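PDB 5IX8: putative sugar ABC transport system, substrate-binding protein, which probably binds a carbohydrate in the periplasm and presents it to an ABC transporter for import. Local coordinates for residues R13-L25 with F70-A83. Residues are numbered along the deposited sequence; the frame is centred on the assembly and turned at random.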
loop_
_atom_site.group_PDB
_atom_site.type_symbol
_atom_site.label_atom_id
_atom_site.label_comp_id
_atom_site.label_asym_id
_atom_site.label_seq_id
_atom_site.Cartn_x
_atom_site.Cartn_y
_atom_site.Cartn_z
ATOM N N ARG A 13 6.671 -27.601 7.690
ATOM C CA ARG A 13 6.896 -28.773 8.507
ATOM C C ARG A 13 7.490 -28.405 9.857
ATOM O O ARG A 13 7.117 -28.989 10.868
ATOM C CB ARG A 13 7.782 -29.782 7.750
ATOM C CG ARG A 13 7.133 -30.350 6.461
ATOM C CD ARG A 13 5.724 -30.923 6.741
ATOM N NE ARG A 13 5.234 -31.772 5.647
ATOM C CZ ARG A 13 4.804 -31.301 4.471
ATOM N NH1 ARG A 13 4.846 -29.989 4.223
ATOM N NH2 ARG A 13 4.350 -32.132 3.535
ATOM N N GLN A 14 8.387 -27.440 9.902
ATOM C CA GLN A 14 8.927 -26.899 11.154
ATOM C C GLN A 14 7.942 -25.885 11.742
ATOM O O GLN A 14 7.351 -25.098 10.995
ATOM C CB GLN A 14 10.286 -26.207 10.912
ATOM C CG GLN A 14 11.394 -27.069 10.276
ATOM C CD GLN A 14 12.676 -26.284 9.922
ATOM O OE1 GLN A 14 12.903 -25.164 10.400
ATOM N NE2 GLN A 14 13.517 -26.880 9.071
ATOM N N PRO A 15 7.734 -25.873 13.059
ATOM C CA PRO A 15 6.828 -24.866 13.640
ATOM C C PRO A 15 7.261 -23.463 13.247
ATOM O O PRO A 15 8.449 -23.123 13.286
ATOM C CB PRO A 15 6.952 -25.085 15.151
ATOM C CG PRO A 15 7.382 -26.532 15.280
ATOM C CD PRO A 15 8.198 -26.864 14.045
ATOM N N LEU A 16 6.291 -22.652 12.849
ATOM C CA LEU A 16 6.569 -21.319 12.338
ATOM C C LEU A 16 5.507 -20.371 12.868
ATOM O O LEU A 16 4.323 -20.523 12.549
ATOM C CB LEU A 16 6.597 -21.326 10.806
ATOM C CG LEU A 16 7.302 -20.141 10.113
ATOM C CD1 LEU A 16 7.469 -20.433 8.636
ATOM C CD2 LEU A 16 6.586 -18.759 10.339
ATOM N N LYS A 17 5.924 -19.402 13.673
ATOM C CA LYS A 17 5.017 -18.429 14.284
ATOM C C LYS A 17 5.308 -17.033 13.760
ATOM O O LYS A 17 6.474 -16.613 13.694
ATOM C CB LYS A 17 5.156 -18.430 15.819
ATOM C CG LYS A 17 4.791 -19.763 16.464
ATOM C CD LYS A 17 5.352 -19.864 17.917
ATOM C CE LYS A 17 4.690 -18.934 18.878
ATOM N NZ LYS A 17 4.647 -19.467 20.304
ATOM N N LEU A 18 4.256 -16.319 13.389
ATOM C CA LEU A 18 4.365 -14.940 12.924
ATOM C C LEU A 18 3.698 -13.989 13.905
ATOM O O LEU A 18 2.615 -14.284 14.429
ATOM C CB LEU A 18 3.688 -14.741 11.555
ATOM C CG LEU A 18 4.125 -15.632 10.396
ATOM C CD1 LEU A 18 3.190 -15.436 9.167
ATOM C CD2 LEU A 18 5.516 -15.287 10.042
ATOM N N GLY A 19 4.298 -12.822 14.094
ATOM C CA GLY A 19 3.604 -11.678 14.688
ATOM C C GLY A 19 3.540 -10.592 13.635
ATOM O O GLY A 19 4.523 -10.356 12.944
ATOM N N VAL A 20 2.382 -9.929 13.528
ATOM C CA VAL A 20 2.114 -8.944 12.476
ATOM C C VAL A 20 1.743 -7.619 13.124
ATOM O O VAL A 20 0.836 -7.574 13.962
ATOM C CB VAL A 20 0.958 -9.396 11.560
ATOM C CG1 VAL A 20 0.670 -8.334 10.462
ATOM C CG2 VAL A 20 1.220 -10.782 10.975
ATOM N N THR A 21 2.410 -6.534 12.719
ATOM C CA THR A 21 1.917 -5.203 13.067
ATOM C C THR A 21 1.838 -4.319 11.824
ATOM O O THR A 21 2.805 -4.198 11.069
ATOM C CB THR A 21 2.775 -4.544 14.162
ATOM O OG1 THR A 21 2.301 -3.221 14.377
ATOM C CG2 THR A 21 4.264 -4.512 13.808
ATOM N N VAL A 22 0.683 -3.688 11.621
ATOM C CA VAL A 22 0.473 -2.795 10.492
ATOM C C VAL A 22 -0.010 -1.462 11.032
ATOM O O VAL A 22 -0.262 -1.320 12.226
ATOM C CB VAL A 22 -0.530 -3.367 9.477
ATOM C CG1 VAL A 22 0.048 -4.617 8.774
ATOM C CG2 VAL A 22 -1.906 -3.646 10.153
ATOM N N VAL A 23 -0.152 -0.473 10.136
ATOM C CA VAL A 23 -0.465 0.879 10.596
ATOM C C VAL A 23 -1.883 0.942 11.151
ATOM O O VAL A 23 -2.120 1.460 12.255
ATOM C CB VAL A 23 -0.276 1.915 9.465
ATOM C CG1 VAL A 23 -0.599 3.329 10.010
ATOM C CG2 VAL A 23 1.151 1.852 8.914
ATOM N N HIS A 24 -2.844 0.444 10.380
ATOM C CA HIS A 24 -4.252 0.547 10.720
ATOM C C HIS A 24 -5.011 -0.474 9.879
ATOM O O HIS A 24 -4.533 -0.941 8.843
ATOM C CB HIS A 24 -4.781 1.982 10.490
ATOM C CG HIS A 24 -4.849 2.369 9.044
ATOM N ND1 HIS A 24 -5.846 1.923 8.199
ATOM C CD2 HIS A 24 -4.044 3.155 8.290
ATOM C CE1 HIS A 24 -5.647 2.410 6.987
ATOM N NE2 HIS A 24 -4.551 3.147 7.009
ATOM N N LEU A 25 -6.200 -0.817 10.335
ATOM C CA LEU A 25 -7.053 -1.734 9.585
ATOM C C LEU A 25 -8.321 -1.054 9.073
ATOM O O LEU A 25 -9.375 -1.687 9.011
ATOM C CB LEU A 25 -7.423 -2.956 10.429
ATOM C CG LEU A 25 -6.228 -3.816 10.851
ATOM C CD1 LEU A 25 -6.677 -4.860 11.870
ATOM C CD2 LEU A 25 -5.510 -4.451 9.664
ATOM N N PHE A 70 6.570 -9.288 20.606
ATOM C CA PHE A 70 6.747 -10.494 19.799
ATOM C C PHE A 70 7.950 -11.306 20.274
ATOM O O PHE A 70 7.962 -12.536 20.144
ATOM C CB PHE A 70 6.921 -10.138 18.321
ATOM C CG PHE A 70 5.714 -9.475 17.675
ATOM C CD1 PHE A 70 4.465 -9.439 18.295
ATOM C CD2 PHE A 70 5.841 -8.902 16.414
ATOM C CE1 PHE A 70 3.378 -8.830 17.669
ATOM C CE2 PHE A 70 4.762 -8.314 15.782
ATOM C CZ PHE A 70 3.529 -8.255 16.420
ATOM N N LYS A 71 8.965 -10.637 20.821
ATOM C CA LYS A 71 10.129 -11.329 21.361
ATOM C C LYS A 71 9.727 -12.285 22.468
ATOM O O LYS A 71 10.178 -13.434 22.517
ATOM C CB LYS A 71 11.137 -10.307 21.892
ATOM C CG LYS A 71 12.525 -10.414 21.325
ATOM C CD LYS A 71 13.575 -9.725 22.220
ATOM C CE LYS A 71 13.521 -8.220 22.151
ATOM N NZ LYS A 71 14.678 -7.580 22.890
ATOM N N THR A 72 8.885 -11.809 23.383
ATOM C CA THR A 72 8.424 -12.627 24.485
ATOM C C THR A 72 7.488 -13.727 24.022
ATOM O O THR A 72 7.410 -14.774 24.667
ATOM C CB THR A 72 7.736 -11.732 25.504
ATOM O OG1 THR A 72 8.483 -10.513 25.619
ATOM C CG2 THR A 72 7.652 -12.425 26.837
ATOM N N LEU A 73 6.763 -13.516 22.922
ATOM C CA LEU A 73 5.839 -14.535 22.447
ATOM C C LEU A 73 6.530 -15.606 21.625
ATOM O O LEU A 73 5.877 -16.560 21.206
ATOM C CB LEU A 73 4.724 -13.903 21.617
ATOM C CG LEU A 73 3.817 -12.965 22.400
ATOM C CD1 LEU A 73 2.983 -12.128 21.462
ATOM C CD2 LEU A 73 2.933 -13.735 23.381
ATOM N N GLY A 74 7.826 -15.470 21.377
ATOM C CA GLY A 74 8.546 -16.504 20.657
ATOM C C GLY A 74 8.195 -16.599 19.189
ATOM O O GLY A 74 8.260 -17.687 18.601
ATOM N N VAL A 75 7.827 -15.492 18.572
ATOM C CA VAL A 75 7.611 -15.547 17.135
ATOM C C VAL A 75 8.935 -15.820 16.417
ATOM O O VAL A 75 10.026 -15.569 16.933
ATOM C CB VAL A 75 6.950 -14.260 16.623
ATOM C CG1 VAL A 75 5.715 -13.910 17.444
ATOM C CG2 VAL A 75 7.914 -13.125 16.586
ATOM N N ASP A 76 8.828 -16.373 15.219
ATOM C CA ASP A 76 9.990 -16.594 14.362
ATOM C C ASP A 76 10.225 -15.451 13.393
ATOM O O ASP A 76 11.385 -15.126 13.088
ATOM C CB ASP A 76 9.814 -17.908 13.592
ATOM C CG ASP A 76 9.673 -19.100 14.543
ATOM O OD1 ASP A 76 10.682 -19.441 15.176
ATOM O OD2 ASP A 76 8.582 -19.681 14.683
ATOM N N TYR A 77 9.151 -14.801 12.956
ATOM C CA TYR A 77 9.207 -13.636 12.087
ATOM C C TYR A 77 8.244 -12.594 12.603
ATOM O O TYR A 77 7.117 -12.913 12.998
ATOM C CB TYR A 77 8.832 -13.942 10.634
ATOM C CG TYR A 77 9.758 -14.943 10.020
ATOM C CD1 TYR A 77 9.537 -16.296 10.183
ATOM C CD2 TYR A 77 10.866 -14.542 9.275
ATOM C CE1 TYR A 77 10.407 -17.221 9.652
ATOM C CE2 TYR A 77 11.733 -15.474 8.724
ATOM C CZ TYR A 77 11.495 -16.810 8.920
ATOM O OH TYR A 77 12.362 -17.747 8.411
ATOM N N ALA A 78 8.683 -11.349 12.561
ATOM C CA ALA A 78 7.801 -10.202 12.711
ATOM C C ALA A 78 7.487 -9.684 11.326
ATOM O O ALA A 78 8.382 -9.607 10.491
ATOM C CB ALA A 78 8.502 -9.110 13.527
ATOM N N VAL A 79 6.227 -9.343 11.068
ATOM C CA VAL A 79 5.811 -8.767 9.791
ATOM C C VAL A 79 5.388 -7.330 10.063
ATOM O O VAL A 79 4.552 -7.093 10.933
ATOM C CB VAL A 79 4.653 -9.571 9.173
ATOM C CG1 VAL A 79 4.180 -8.934 7.851
ATOM C CG2 VAL A 79 5.055 -11.031 8.998
ATOM N N LEU A 80 5.974 -6.376 9.338
ATOM C CA LEU A 80 5.908 -4.968 9.698
ATOM C C LEU A 80 5.454 -4.131 8.507
ATOM O O LEU A 80 6.096 -4.157 7.454
ATOM C CB LEU A 80 7.287 -4.482 10.172
ATOM C CG LEU A 80 7.419 -2.974 10.359
ATOM C CD1 LEU A 80 6.435 -2.497 11.457
ATOM C CD2 LEU A 80 8.905 -2.636 10.673
ATOM N N SER A 81 4.359 -3.388 8.686
ATOM C CA SER A 81 4.024 -2.223 7.859
ATOM C C SER A 81 4.160 -1.011 8.759
ATOM O O SER A 81 3.334 -0.840 9.665
ATOM C CB SER A 81 2.600 -2.308 7.308
ATOM O OG SER A 81 2.405 -3.451 6.506
ATOM N N PRO A 82 5.159 -0.153 8.566
ATOM C CA PRO A 82 5.503 0.826 9.607
ATOM C C PRO A 82 4.675 2.104 9.547
ATOM O O PRO A 82 4.235 2.554 8.489
ATOM C CB PRO A 82 6.982 1.124 9.311
ATOM C CG PRO A 82 7.042 1.036 7.795
ATOM C CD PRO A 82 6.105 -0.123 7.433
ATOM N N ALA A 83 4.502 2.708 10.714
ATOM C CA ALA A 83 3.775 3.970 10.828
ATOM C C ALA A 83 4.618 5.183 10.445
ATOM O O ALA A 83 4.105 6.309 10.436
ATOM C CB ALA A 83 3.243 4.147 12.246
#
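G19 and T21 of strand 17-22 interlock with Y77, V79 and S81 through a parallel ladder: G19 N donates to Y77 O, V79 N to G19 O (2.7 Å), T21 N to V79 O and S81 N to T21 O. Just before strand 77-80, the D76 side chain supplies an acceptor for K17 N. Its OD2 receives K17 N at 2.9 Å through the anti lone pair, while D76 N returns a bond to K17 O (2.8 Å), which Y77 N also approaches weakly. With chi1 at -60°, the D76 carboxylate swings beside its own backbone N, so one residue grips both the N-H and the C=O of K17.

Side chains sort onto two faces. On one, L18 CD2 rests on Y77 CB (3.6 Å), L16 CD2 meets the Y77 ring obliquely at CD1, and V20 and V79 lie side by side. On the other, the F70 ring covers G19: G19 CA sits 3.8 Å from the ring centroid and 14° off its normal, a CH-pi contact over the ring face that brings F70 directly against the G19 backbone. T21 CG2 packs alongside L80 CD1 on this same face.

Outward from this shell, G74 has positive phi and ends helix 60-73 in a Schellman motif, turning the chain toward strand 77-80. Q66 and Q63 from that helix hold T21 OG1, A105 O takes S81 OG, and E268 binds Y77 OH. Strands running 21° apart, with helix 60-73 packed over the G19 face and helix 254-270 touching L16 on the other, are adjacent parallel strands in the sheet of a Rossmann-like alpha/beta lobe, 17-22 lying between 47-53 and 77-80, as in periplasmic sugar-binding proteins.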